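Local coordinates for prephenate dehydrogenase (Aquifex aeolicus, PDB 2G5C), which probably catalyses the NAD-dependent oxidative decarboxylation of prephenate to 3-(4-hydroxyphenyl)pyruvate in tyrosine biosynthesis, at residues L5-G10 with V66-P71; V92-S97 with K112-G117; K139-T144 with G166-M171; G13-K18 with D133-G138. One frame throughout, in Å; residues are numbered along the deposited sequence.

Contact 1 of 4, residues L5-G10 with V66-P71. With NAD (nicotinamide-adenine-dinucleotide), chain E.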
# COMPACT_ATOMS: atom_id res chain seq x y z
N LEU A 5 2.68 35.48 -8.22
CA LEU A 5 2.27 34.85 -9.46
C LEU A 5 2.25 33.34 -9.33
O LEU A 5 3.28 32.72 -9.05
CB LEU A 5 3.22 35.23 -10.61
CG LEU A 5 2.90 34.49 -11.91
CD1 LEU A 5 1.54 34.95 -12.44
CD2 LEU A 5 3.98 34.75 -12.94
N ILE A 6 1.08 32.75 -9.54
CA ILE A 6 0.94 31.30 -9.48
C ILE A 6 1.04 30.80 -10.92
O ILE A 6 0.19 31.11 -11.74
CB ILE A 6 -0.45 30.89 -8.93
CG1 ILE A 6 -0.63 31.40 -7.50
CG2 ILE A 6 -0.60 29.37 -9.03
CD1 ILE A 6 0.33 30.82 -6.48
N VAL A 7 2.10 30.05 -11.22
CA VAL A 7 2.26 29.49 -12.56
C VAL A 7 1.73 28.06 -12.50
O VAL A 7 2.31 27.20 -11.84
CB VAL A 7 3.73 29.47 -13.01
CG1 VAL A 7 3.89 28.61 -14.25
CG2 VAL A 7 4.20 30.90 -13.31
N GLY A 8 0.63 27.82 -13.21
CA GLY A 8 0.00 26.51 -13.18
C GLY A 8 -1.02 26.57 -12.06
O GLY A 8 -0.73 26.24 -10.91
N VAL A 9 -2.23 27.00 -12.40
CA VAL A 9 -3.29 27.12 -11.40
C VAL A 9 -4.12 25.84 -11.31
O VAL A 9 -5.23 25.76 -11.84
CB VAL A 9 -4.24 28.31 -11.73
CG1 VAL A 9 -5.17 28.58 -10.56
CG2 VAL A 9 -3.43 29.55 -12.06
N GLY A 10 -3.55 24.84 -10.63
CA GLY A 10 -4.24 23.58 -10.47
C GLY A 10 -4.45 23.29 -8.99
O GLY A 10 -4.64 24.21 -8.19
N VAL A 66 7.29 34.27 -7.56
CA VAL A 66 6.68 33.30 -8.45
C VAL A 66 6.75 31.86 -7.94
O VAL A 66 7.80 31.40 -7.50
CB VAL A 66 7.35 33.37 -9.84
CG1 VAL A 66 6.67 32.42 -10.81
CG2 VAL A 66 7.28 34.80 -10.37
N MSE A 67 5.62 31.16 -8.00
CA MSE A 67 5.55 29.77 -7.55
C MSE A 67 5.21 28.85 -8.72
O MSE A 67 4.05 28.77 -9.14
CB MSE A 67 4.50 29.61 -6.45
CG MSE A 67 4.30 28.16 -5.97
SE MSE A 67 5.83 27.45 -5.02
CE MSE A 67 5.60 28.44 -3.37
N LEU A 68 6.22 28.17 -9.26
CA LEU A 68 6.02 27.25 -10.37
C LEU A 68 5.23 26.05 -9.85
O LEU A 68 5.71 25.28 -9.01
CB LEU A 68 7.38 26.82 -10.93
CG LEU A 68 8.23 27.98 -11.46
CD1 LEU A 68 9.57 27.45 -11.92
CD2 LEU A 68 7.51 28.68 -12.60
N SER A 69 4.01 25.92 -10.35
CA SER A 69 3.11 24.85 -9.92
C SER A 69 2.52 24.10 -11.10
O SER A 69 1.44 23.51 -10.99
CB SER A 69 2.00 25.45 -9.07
OG SER A 69 2.55 26.34 -8.10
N SER A 70 3.21 24.14 -12.22
CA SER A 70 2.79 23.45 -13.43
C SER A 70 3.61 22.17 -13.52
O SER A 70 4.42 21.89 -12.64
CB SER A 70 3.04 24.34 -14.65
OG SER A 70 4.39 24.77 -14.70
N PRO A 71 3.41 21.36 -14.57
CA PRO A 71 4.20 20.13 -14.67
C PRO A 71 5.70 20.44 -14.75
O PRO A 71 6.11 21.39 -15.43
CB PRO A 71 3.65 19.48 -15.93
CG PRO A 71 2.20 19.86 -15.88
CD PRO A 71 2.27 21.33 -15.51
PA NAD E . -2.81 19.88 -11.79
O1A NAD E . -3.89 20.00 -10.80
O2A NAD E . -3.09 19.00 -12.98
O5B NAD E . -2.44 21.37 -12.23
C5B NAD E . -1.43 21.58 -13.18
C4B NAD E . -1.72 22.88 -13.91
O4B NAD E . -0.69 22.99 -14.86
C3B NAD E . -3.04 22.84 -14.72
O3B NAD E . -3.95 23.85 -14.32
C2B NAD E . -2.56 22.96 -16.17
O2B NAD E . -3.44 23.60 -17.07
C1B NAD E . -1.25 23.68 -15.94
N9A NAD E . -0.24 23.69 -17.01
C8A NAD E . 0.17 22.68 -17.84
N7A NAD E . 1.13 23.15 -18.66
C5A NAD E . 1.33 24.46 -18.38
C6A NAD E . 2.18 25.45 -18.89
N6A NAD E . 3.02 25.19 -19.87
N1A NAD E . 2.14 26.74 -18.35
C2A NAD E . 1.26 27.04 -17.31
N3A NAD E . 0.42 26.07 -16.80
C4A NAD E . 0.47 24.80 -17.33
O3 NAD E . -1.43 19.35 -11.09
PN NAD E . -1.02 19.52 -9.55
O1N NAD E . -1.55 20.81 -9.06
O2N NAD E . -1.48 18.30 -8.83
O5D NAD E . 0.59 19.52 -9.47
C5D NAD E . 1.36 20.54 -10.06
C4D NAD E . 2.87 20.41 -9.76
O4D NAD E . 3.07 20.12 -8.38
C3D NAD E . 3.68 19.35 -10.53
O3D NAD E . 4.86 19.97 -11.05
C2D NAD E . 4.03 18.27 -9.52
O2D NAD E . 5.30 17.67 -9.76
C1D NAD E . 3.93 19.01 -8.19
N1N NAD E . 3.43 18.23 -7.01
C2N NAD E . 2.21 17.56 -7.14
C3N NAD E . 1.72 16.81 -6.06
C7N NAD E . 0.41 16.09 -6.21
O7N NAD E . -0.05 15.38 -5.14
N7N NAD E . -0.31 16.11 -7.32
C4N NAD E . 2.46 16.77 -4.85
C5N NAD E . 3.69 17.46 -4.74
C6N NAD E . 4.16 18.20 -5.84
O HOH W 1 -1.14 23.43 -9.68

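Contact 2 of 4, residues V92-S97 with K112-G117. With NAD (nicotinamide-adenine-dinucleotide), chain E.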
# COMPACT_ATOMS: atom_id res chain seq x y z
N VAL A 92 11.84 33.40 -7.56
CA VAL A 92 11.14 32.30 -8.21
C VAL A 92 11.43 30.98 -7.50
O VAL A 92 12.59 30.59 -7.35
CB VAL A 92 11.55 32.15 -9.69
CG1 VAL A 92 10.80 30.97 -10.32
CG2 VAL A 92 11.26 33.43 -10.44
N THR A 93 10.37 30.28 -7.08
CA THR A 93 10.53 29.00 -6.40
C THR A 93 9.50 28.03 -6.99
O THR A 93 8.62 28.44 -7.74
CB THR A 93 10.35 29.18 -4.86
OG1 THR A 93 10.73 27.99 -4.17
CG2 THR A 93 8.91 29.54 -4.52
N ASP A 94 9.60 26.74 -6.66
CA ASP A 94 8.66 25.78 -7.23
C ASP A 94 8.05 24.77 -6.24
O ASP A 94 8.29 24.83 -5.03
CB ASP A 94 9.34 25.01 -8.38
CG ASP A 94 10.38 24.00 -7.88
OD1 ASP A 94 11.27 24.38 -7.08
OD2 ASP A 94 10.31 22.82 -8.30
N GLN A 95 7.26 23.86 -6.79
CA GLN A 95 6.59 22.81 -6.02
C GLN A 95 6.88 21.46 -6.65
O GLN A 95 6.39 20.43 -6.18
CB GLN A 95 5.08 23.04 -6.01
CG GLN A 95 4.62 24.20 -5.15
CD GLN A 95 3.12 24.20 -4.92
OE1 GLN A 95 2.36 24.76 -5.71
NE2 GLN A 95 2.70 23.56 -3.84
N GLY A 96 7.67 21.45 -7.73
CA GLY A 96 7.99 20.22 -8.42
C GLY A 96 8.34 19.06 -7.50
O GLY A 96 8.95 19.26 -6.45
N SER A 97 7.94 17.85 -7.90
CA SER A 97 8.19 16.64 -7.12
C SER A 97 9.65 16.21 -7.22
O SER A 97 10.14 15.46 -6.37
CB SER A 97 7.30 15.49 -7.61
OG SER A 97 5.93 15.78 -7.41
N LYS A 112 20.19 34.27 -9.69
CA LYS A 112 20.02 34.40 -8.25
C LYS A 112 18.56 34.42 -7.81
O LYS A 112 18.26 34.40 -6.62
CB LYS A 112 20.71 35.67 -7.76
CG LYS A 112 22.19 35.74 -8.09
CD LYS A 112 23.02 34.80 -7.21
CE LYS A 112 23.01 35.24 -5.75
NZ LYS A 112 23.99 34.48 -4.92
N ARG A 113 17.65 34.47 -8.78
CA ARG A 113 16.23 34.51 -8.46
C ARG A 113 15.62 33.19 -8.01
O ARG A 113 14.70 33.17 -7.19
CB ARG A 113 15.45 35.04 -9.66
CG ARG A 113 15.65 36.53 -9.89
CD ARG A 113 14.94 37.03 -11.14
NE ARG A 113 15.52 36.45 -12.35
CZ ARG A 113 15.48 37.04 -13.54
NH1 ARG A 113 14.89 38.22 -13.68
NH2 ARG A 113 16.03 36.45 -14.59
N PHE A 114 16.14 32.08 -8.52
CA PHE A 114 15.58 30.77 -8.20
C PHE A 114 15.98 30.06 -6.91
O PHE A 114 17.15 30.03 -6.52
CB PHE A 114 15.82 29.80 -9.36
CG PHE A 114 15.15 28.48 -9.17
CD1 PHE A 114 13.77 28.36 -9.28
CD2 PHE A 114 15.89 27.35 -8.82
CE1 PHE A 114 13.14 27.14 -9.04
CE2 PHE A 114 15.27 26.13 -8.58
CZ PHE A 114 13.89 26.03 -8.69
N VAL A 115 14.97 29.47 -6.28
CA VAL A 115 15.11 28.70 -5.05
C VAL A 115 14.23 27.46 -5.21
O VAL A 115 13.01 27.57 -5.36
CB VAL A 115 14.63 29.48 -3.82
CG1 VAL A 115 14.80 28.62 -2.57
CG2 VAL A 115 15.42 30.78 -3.69
N GLY A 116 14.85 26.28 -5.19
CA GLY A 116 14.11 25.03 -5.35
C GLY A 116 13.33 24.58 -4.13
O GLY A 116 13.81 24.68 -3.00
N GLY A 117 12.12 24.07 -4.36
CA GLY A 117 11.28 23.62 -3.26
C GLY A 117 10.40 22.43 -3.60
O GLY A 117 10.12 22.16 -4.78
PA NAD E . -2.81 19.88 -11.79
O1A NAD E . -3.89 20.00 -10.80
O2A NAD E . -3.09 19.00 -12.98
O5B NAD E . -2.44 21.37 -12.23
C5B NAD E . -1.43 21.58 -13.18
C4B NAD E . -1.72 22.88 -13.91
O4B NAD E . -0.69 22.99 -14.86
C3B NAD E . -3.04 22.84 -14.72
O3B NAD E . -3.95 23.85 -14.32
C2B NAD E . -2.56 22.96 -16.17
O2B NAD E . -3.44 23.60 -17.07
C1B NAD E . -1.25 23.68 -15.94
N9A NAD E . -0.24 23.69 -17.01
C8A NAD E . 0.17 22.68 -17.84
N7A NAD E . 1.13 23.15 -18.66
C5A NAD E . 1.33 24.46 -18.38
C6A NAD E . 2.18 25.45 -18.89
N6A NAD E . 3.02 25.19 -19.87
N1A NAD E . 2.14 26.74 -18.35
C2A NAD E . 1.26 27.04 -17.31
N3A NAD E . 0.42 26.07 -16.80
C4A NAD E . 0.47 24.80 -17.33
O3 NAD E . -1.43 19.35 -11.09
PN NAD E . -1.02 19.52 -9.55
O1N NAD E . -1.55 20.81 -9.06
O2N NAD E . -1.48 18.30 -8.83
O5D NAD E . 0.59 19.52 -9.47
C5D NAD E . 1.36 20.54 -10.06
C4D NAD E . 2.87 20.41 -9.76
O4D NAD E . 3.07 20.12 -8.38
C3D NAD E . 3.68 19.35 -10.53
O3D NAD E . 4.86 19.97 -11.05
C2D NAD E . 4.03 18.27 -9.52
O2D NAD E . 5.30 17.67 -9.76
C1D NAD E . 3.93 19.01 -8.19
N1N NAD E . 3.43 18.23 -7.01
C2N NAD E . 2.21 17.56 -7.14
C3N NAD E . 1.72 16.81 -6.06
C7N NAD E . 0.41 16.09 -6.21
O7N NAD E . -0.05 15.38 -5.14
N7N NAD E . -0.31 16.11 -7.32
C4N NAD E . 2.46 16.77 -4.85
C5N NAD E . 3.69 17.46 -4.74
C6N NAD E . 4.16 18.20 -5.84

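Contact 3 of 4, residues K139-T144 with G166-M171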
# COMPACT_ATOMS: atom_id res chain seq x y z
N LYS A 139 2.67 19.81 7.27
CA LYS A 139 3.40 19.01 6.28
C LYS A 139 4.86 19.45 6.16
O LYS A 139 5.22 20.55 6.55
CB LYS A 139 2.72 19.11 4.92
CG LYS A 139 1.82 17.94 4.55
CD LYS A 139 0.59 17.84 5.44
CE LYS A 139 -0.33 16.73 4.94
NZ LYS A 139 -1.63 16.70 5.67
N LYS A 140 5.69 18.57 5.61
CA LYS A 140 7.10 18.88 5.43
C LYS A 140 7.31 19.60 4.10
O LYS A 140 6.57 19.39 3.14
CB LYS A 140 7.94 17.61 5.44
CG LYS A 140 7.87 16.81 6.73
CD LYS A 140 8.79 15.60 6.68
CE LYS A 140 8.67 14.76 7.95
NZ LYS A 140 9.59 13.58 7.94
N VAL A 141 8.32 20.46 4.06
CA VAL A 141 8.66 21.20 2.85
C VAL A 141 10.17 21.14 2.68
O VAL A 141 10.93 21.61 3.53
CB VAL A 141 8.22 22.67 2.92
CG1 VAL A 141 8.71 23.41 1.69
CG2 VAL A 141 6.71 22.75 3.01
N ILE A 142 10.61 20.55 1.58
CA ILE A 142 12.03 20.41 1.30
C ILE A 142 12.54 21.48 0.34
O ILE A 142 12.10 21.56 -0.81
CB ILE A 142 12.34 19.04 0.68
CG1 ILE A 142 11.61 17.93 1.44
CG2 ILE A 142 13.84 18.80 0.69
CD1 ILE A 142 12.02 17.79 2.88
N LEU A 143 13.46 22.31 0.82
CA LEU A 143 14.06 23.34 -0.02
C LEU A 143 15.44 22.79 -0.35
O LEU A 143 16.09 22.19 0.51
CB LEU A 143 14.16 24.67 0.73
CG LEU A 143 12.82 25.28 1.16
CD1 LEU A 143 13.03 26.73 1.60
CD2 LEU A 143 11.83 25.22 0.00
N THR A 144 15.86 22.97 -1.59
CA THR A 144 17.16 22.47 -2.02
C THR A 144 18.12 23.58 -2.42
O THR A 144 18.36 23.82 -3.60
CB THR A 144 17.00 21.47 -3.19
OG1 THR A 144 16.41 22.13 -4.31
CG2 THR A 144 16.12 20.30 -2.77
N GLY A 166 3.90 24.99 6.85
CA GLY A 166 4.95 24.06 6.47
C GLY A 166 6.10 23.93 7.45
O GLY A 166 6.41 24.86 8.19
N VAL A 167 6.73 22.75 7.45
CA VAL A 167 7.87 22.46 8.31
C VAL A 167 9.07 22.27 7.38
O VAL A 167 9.25 21.21 6.78
CB VAL A 167 7.65 21.16 9.12
CG1 VAL A 167 8.88 20.84 9.95
CG2 VAL A 167 6.44 21.33 10.03
N VAL A 168 9.89 23.31 7.27
CA VAL A 168 11.03 23.30 6.37
C VAL A 168 12.32 22.66 6.86
O VAL A 168 12.70 22.76 8.03
CB VAL A 168 11.35 24.75 5.92
CG1 VAL A 168 12.47 24.75 4.89
CG2 VAL A 168 10.10 25.40 5.37
N GLU A 169 13.00 22.00 5.93
CA GLU A 169 14.28 21.34 6.16
C GLU A 169 15.02 21.41 4.83
O GLU A 169 14.39 21.53 3.78
CB GLU A 169 14.08 19.88 6.60
CG GLU A 169 13.22 19.05 5.67
CD GLU A 169 12.99 17.64 6.19
OE1 GLU A 169 13.96 16.86 6.28
OE2 GLU A 169 11.83 17.31 6.53
N TYR A 170 16.35 21.36 4.87
CA TYR A 170 17.13 21.46 3.64
C TYR A 170 17.81 20.17 3.20
O TYR A 170 18.23 19.36 4.03
CB TYR A 170 18.21 22.54 3.79
CG TYR A 170 17.70 23.91 4.20
CD1 TYR A 170 16.44 24.36 3.80
CD2 TYR A 170 18.50 24.77 4.95
CE1 TYR A 170 15.99 25.63 4.15
CE2 TYR A 170 18.06 26.04 5.30
CZ TYR A 170 16.80 26.46 4.89
OH TYR A 170 16.36 27.72 5.23
N MSE A 171 17.91 20.00 1.89
CA MSE A 171 18.55 18.84 1.28
C MSE A 171 19.19 19.30 -0.01
O MSE A 171 18.68 20.21 -0.66
CB MSE A 171 17.52 17.76 0.93
CG MSE A 171 16.88 17.05 2.09
SE MSE A 171 15.78 15.58 1.43
CE MSE A 171 17.16 14.44 0.76

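Contact 4 of 4, residues G13-K18 with D133-G138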
# COMPACT_ATOMS: atom_id res chain seq x y z
N GLY A 13 -1.07 24.67 -7.23
CA GLY A 13 -1.00 26.11 -7.41
C GLY A 13 -2.14 26.76 -6.65
O GLY A 13 -1.95 27.72 -5.91
N GLY A 14 -3.34 26.20 -6.83
CA GLY A 14 -4.50 26.73 -6.15
C GLY A 14 -4.43 26.60 -4.64
O GLY A 14 -4.90 27.48 -3.92
N SER A 15 -3.84 25.51 -4.14
CA SER A 15 -3.73 25.30 -2.70
C SER A 15 -2.78 26.31 -2.06
O SER A 15 -3.06 26.82 -0.97
CB SER A 15 -3.25 23.88 -2.39
OG SER A 15 -4.22 22.91 -2.77
N PHE A 16 -1.67 26.59 -2.73
CA PHE A 16 -0.71 27.55 -2.20
C PHE A 16 -1.37 28.92 -2.12
O PHE A 16 -1.21 29.63 -1.14
CB PHE A 16 0.52 27.64 -3.11
CG PHE A 16 1.53 28.66 -2.65
CD1 PHE A 16 2.31 28.42 -1.51
CD2 PHE A 16 1.71 29.85 -3.34
CE1 PHE A 16 3.24 29.36 -1.07
CE2 PHE A 16 2.63 30.80 -2.91
CZ PHE A 16 3.40 30.55 -1.77
N ALA A 17 -2.11 29.26 -3.17
CA ALA A 17 -2.80 30.55 -3.24
C ALA A 17 -3.79 30.71 -2.09
O ALA A 17 -3.81 31.75 -1.42
CB ALA A 17 -3.53 30.67 -4.58
N LYS A 18 -4.60 29.69 -1.86
CA LYS A 18 -5.58 29.74 -0.79
C LYS A 18 -4.89 29.73 0.56
O LYS A 18 -5.31 30.43 1.49
CB LYS A 18 -6.54 28.55 -0.90
CG LYS A 18 -7.26 28.48 -2.24
CD LYS A 18 -8.23 27.30 -2.30
CE LYS A 18 -9.38 27.47 -1.32
NZ LYS A 18 -10.35 26.35 -1.42
N ASP A 133 -7.00 25.19 1.53
CA ASP A 133 -6.25 26.25 2.19
C ASP A 133 -5.53 25.77 3.45
O ASP A 133 -5.24 26.57 4.34
CB ASP A 133 -7.18 27.41 2.55
CG ASP A 133 -8.25 27.02 3.55
OD1 ASP A 133 -7.89 26.55 4.65
OD2 ASP A 133 -9.45 27.18 3.25
N ASN A 134 -5.24 24.48 3.53
CA ASN A 134 -4.55 23.93 4.69
C ASN A 134 -3.67 22.76 4.28
O ASN A 134 -3.07 22.09 5.12
CB ASN A 134 -5.56 23.44 5.73
CG ASN A 134 -6.38 22.28 5.22
OD1 ASN A 134 -7.14 22.41 4.25
ND2 ASN A 134 -6.24 21.13 5.86
N LEU A 135 -3.61 22.52 2.97
CA LEU A 135 -2.84 21.42 2.41
C LEU A 135 -1.43 21.27 2.98
O LEU A 135 -0.90 20.16 3.06
CB LEU A 135 -2.75 21.57 0.90
CG LEU A 135 -2.02 20.44 0.17
CD1 LEU A 135 -2.83 19.15 0.28
CD2 LEU A 135 -1.82 20.82 -1.29
N TYR A 136 -0.82 22.38 3.40
CA TYR A 136 0.54 22.34 3.92
C TYR A 136 0.66 22.33 5.44
O TYR A 136 1.74 22.07 5.98
CB TYR A 136 1.32 23.53 3.35
CG TYR A 136 1.18 23.68 1.85
CD1 TYR A 136 1.82 22.81 0.97
CD2 TYR A 136 0.37 24.68 1.31
CE1 TYR A 136 1.67 22.93 -0.41
CE2 TYR A 136 0.21 24.80 -0.07
CZ TYR A 136 0.86 23.93 -0.92
OH TYR A 136 0.72 24.05 -2.28
N GLU A 137 -0.44 22.61 6.13
CA GLU A 137 -0.44 22.65 7.60
C GLU A 137 0.24 21.44 8.25
O GLU A 137 -0.28 20.33 8.22
CB GLU A 137 -1.88 22.76 8.12
CG GLU A 137 -2.61 24.01 7.68
CD GLU A 137 -2.02 25.27 8.27
OE1 GLU A 137 -0.81 25.52 8.06
OE2 GLU A 137 -2.76 26.03 8.94
N GLY A 138 1.41 21.68 8.84
CA GLY A 138 2.14 20.61 9.49
C GLY A 138 2.96 19.74 8.56
O GLY A 138 3.84 19.00 9.01

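Contact 1 of 4, residues L5-G10 with V66-P71
Ser-70 and Gly-8, in touch with each other, both meet the flat adenine of NAD: Ser-70 CB, 3.7 Å from NAD C4A, and Pro-71 CD, near C8A, lie over one and the same face, while Gly-8 CA comes up to the ring's rim at N3A. Both residues follow neighbouring parallel strands of the Rossmann-type sheet, with Leu-5 opposite Val-66, Ile-6 opposite Met-67 (a selenomethionine) and Val-7 opposite Leu-68. Met-67 N is hydrogen-bonded to Leu-5 O at 3.0 Å, and Val-7 N to Met-67 O at 3.1 Å. Val-7, which also touches Ile-78 of helix 72-85, spreads its methyls. CG2 packs on Val-66 CG1 (3.8 Å), while CG1, anti to the backbone N (chi1 167°), faces Ser-70 OG and Leu-68 CD2. An alanine at Val-7 would keep CB against Leu-68 CD2 but would probably open a gap beside Val-66 CG1 and Ser-70 OG. Past the strand, Val-7 O takes a short bond from Ser-69 N (2.6 Å). The chain leaves the strand at Gly-8, where a side chain would clash with Ser-70 N, and makes an inverse gamma turn at Val-9. Gly-8 and Gly-10 fit the GxGxxG pattern of dinucleotide-binding folds; any CB on Gly-10 would strike NAD O5B. Ser-69 OG is bonded to Gln-95, and Ser-70 OG to Thr-74. A water lies 2.9 Å from Ser-69 O and 2.7 Å from NAD O1N. The coenzyme's ribose hydroxyl O3D donates a 2.5 Å bond to Ser-70 O.

Contact 2 of 4, residues V92-S97 with K112-G117
Asp-94 OD1 accepts the backbone N-H of Gly-117 at 2.9 Å, the donor standing above the carboxylate plane. One residue back, the hydroxyl of Thr-93 is anti to its backbone N (chi1 -170°), which carries OG1 across to Val-115 O, 2.6 Å away. Two backbone bonds complete the inner shell: Val-92 N to Arg-113 O at 2.9 Å and Val-115 N to Val-92 O at 2.8 Å. The Phe-114 ring lies obliquely against strand 91-94, its CD1 3.2 Å from Val-92 O and its CZ 3.5 Å from Asp-94 OD1, and it crosses the side chain of Val-92 at about a right angle. The two strands are parallel neighbours in a beta-alpha-beta unit of the Rossmann-type domain; the connecting helix 101-110 covers Phe-114 through Val-103 and Leu-106. Further out, Lys-99 forms a salt bridge with Asp-94 OD2 and also bonds Gly-117 O, so that it ties together both partners of the first bond. Asp-94 OD2 receives a weak bond from Gly-96 N besides. Beyond Gly-96 the chain reaches the coenzyme, where Ser-97 N donates to NAD O2D at 3.2 Å and Ser-97 OG shares a 3.1 Å hydrogen bond with that same ribose oxygen.

Contact 3 of 4, residues K139-T144 with G166-M171
Gly-166 passes CA 4.1 Å from Val-141 CG2, and a side chain there would clash with that methyl. Val-167 N then bonds Lys-139 O at 2.8 Å, and Val-167 O accepts Val-141 N, starting a parallel pairing that continues to Met-171. Val-168 splits its methyls: CG1 touches Leu-143 CG (3.8 Å) and CG2 faces Val-141 CB. At Glu-169, CG stands between the backbone N and the carbonyl carbon (chi1 54°), pressed against Ile-142 CD1 at 3.3 Å. The Glu-169 side chain crosses that of Lys-140, with OE2 3.5 Å from Lys-140 CD but 4.6 Å from Lys-140 NZ, beyond a salt bridge. An alanine at Glu-169 would probably open a gap beside Ile-142 CD1 and take away this opposite charge near Lys-140. Tyr-170 lays ring atom CD1 obliquely against Leu-143 CB (3.8 Å), and the selenium of selenomethionine Met-171 closes on Ile-142 CG2 (3.8 Å). These are the strands of a second beta-alpha-beta unit: their connecting helix 151-163 covers the face of Leu-143 and Tyr-170, helix 173-201 meets Ile-142 and Met-171, antiparallel strand 114-120 flanks 140-143, and Tyr-211 of the second subunit packs on Glu-169.

Contact 4 of 4, residues G13-K18 with D133-G138
Helix 11-22, which follows the glycine-rich turn of the Rossmann-type domain, here packs against the loop leading into strand 140-143; Ser-15, Phe-16 and Lys-18 meet Asp-133, Leu-135 and Tyr-136. The first torsion of Tyr-136 (chi1 -49°) sets CG beside its own backbone N; the ring presents an edge to the helix backbone. Phe-16 N lies in the plane of that ring, 3.5 Å from Tyr-136 OH, and Tyr-136 CE2 comes within 3.6 Å of Phe-16 CA. The same CE2 stands at the edge of the Phe-16 ring, near its plane. Trp-161 meets both aromatic rings edge-to-face. Beside them Leu-135 CD2 rests on Ser-15, 3.5 Å from OG and 3.6 Å from CB, and Leu-135 also touches Phe-11 and Met-12, whose backbone N-H groups bind NAD. At the more exposed end, Lys-18 CB packs on Asp-133 CB at 3.7 Å. Their charges stay apart, Lys-18 NZ lying 4.8 Å from Asp-133 OD2, and Lys-18 NZ has a weak bond to Ser-131 O. A type I turn from Asn-134 to Glu-137 brings Leu-135 and Tyr-136 to the helix together, closed by Glu-137 N on Asn-134 O (2.9 Å). No hydrogen bond crosses between the two segments. Their buried polar atoms have partners elsewhere: Ser-15 OG bonds Phe-11 O and Leu-132 N, and Tyr-136 OH bonds Gln-95 NE2. The loop therefore holds to the helix through close-fitting carbon surfaces and ring edges, with the hydroxyls held by residues outside the two segments.

Overall arrangement
Three of the contacts lie across a single mixed sheet. Contact 1 joins strands 3-7 and 65-68, contact 2 joins 91-94 and 114-120, and contact 3 joins 140-143 and 167-170 at one border of the sheet within the chain. Contacts 1 and 2 have centres 11 Å apart, contacts 2 and 3 have theirs 12 Å apart, and backbone bonds link each to the next. Contact 4 starts in helix 11-22 and closes long after, so it crosses contact 1 along the chain and has contact 2 nested inside its loop; it touches both, Phe-16 packing on Ile-6 and Met-67 of contact 1. Contacts 1 and 2 both touch NAD, placing the coenzyme at the strand ends of this nucleotide-binding domain.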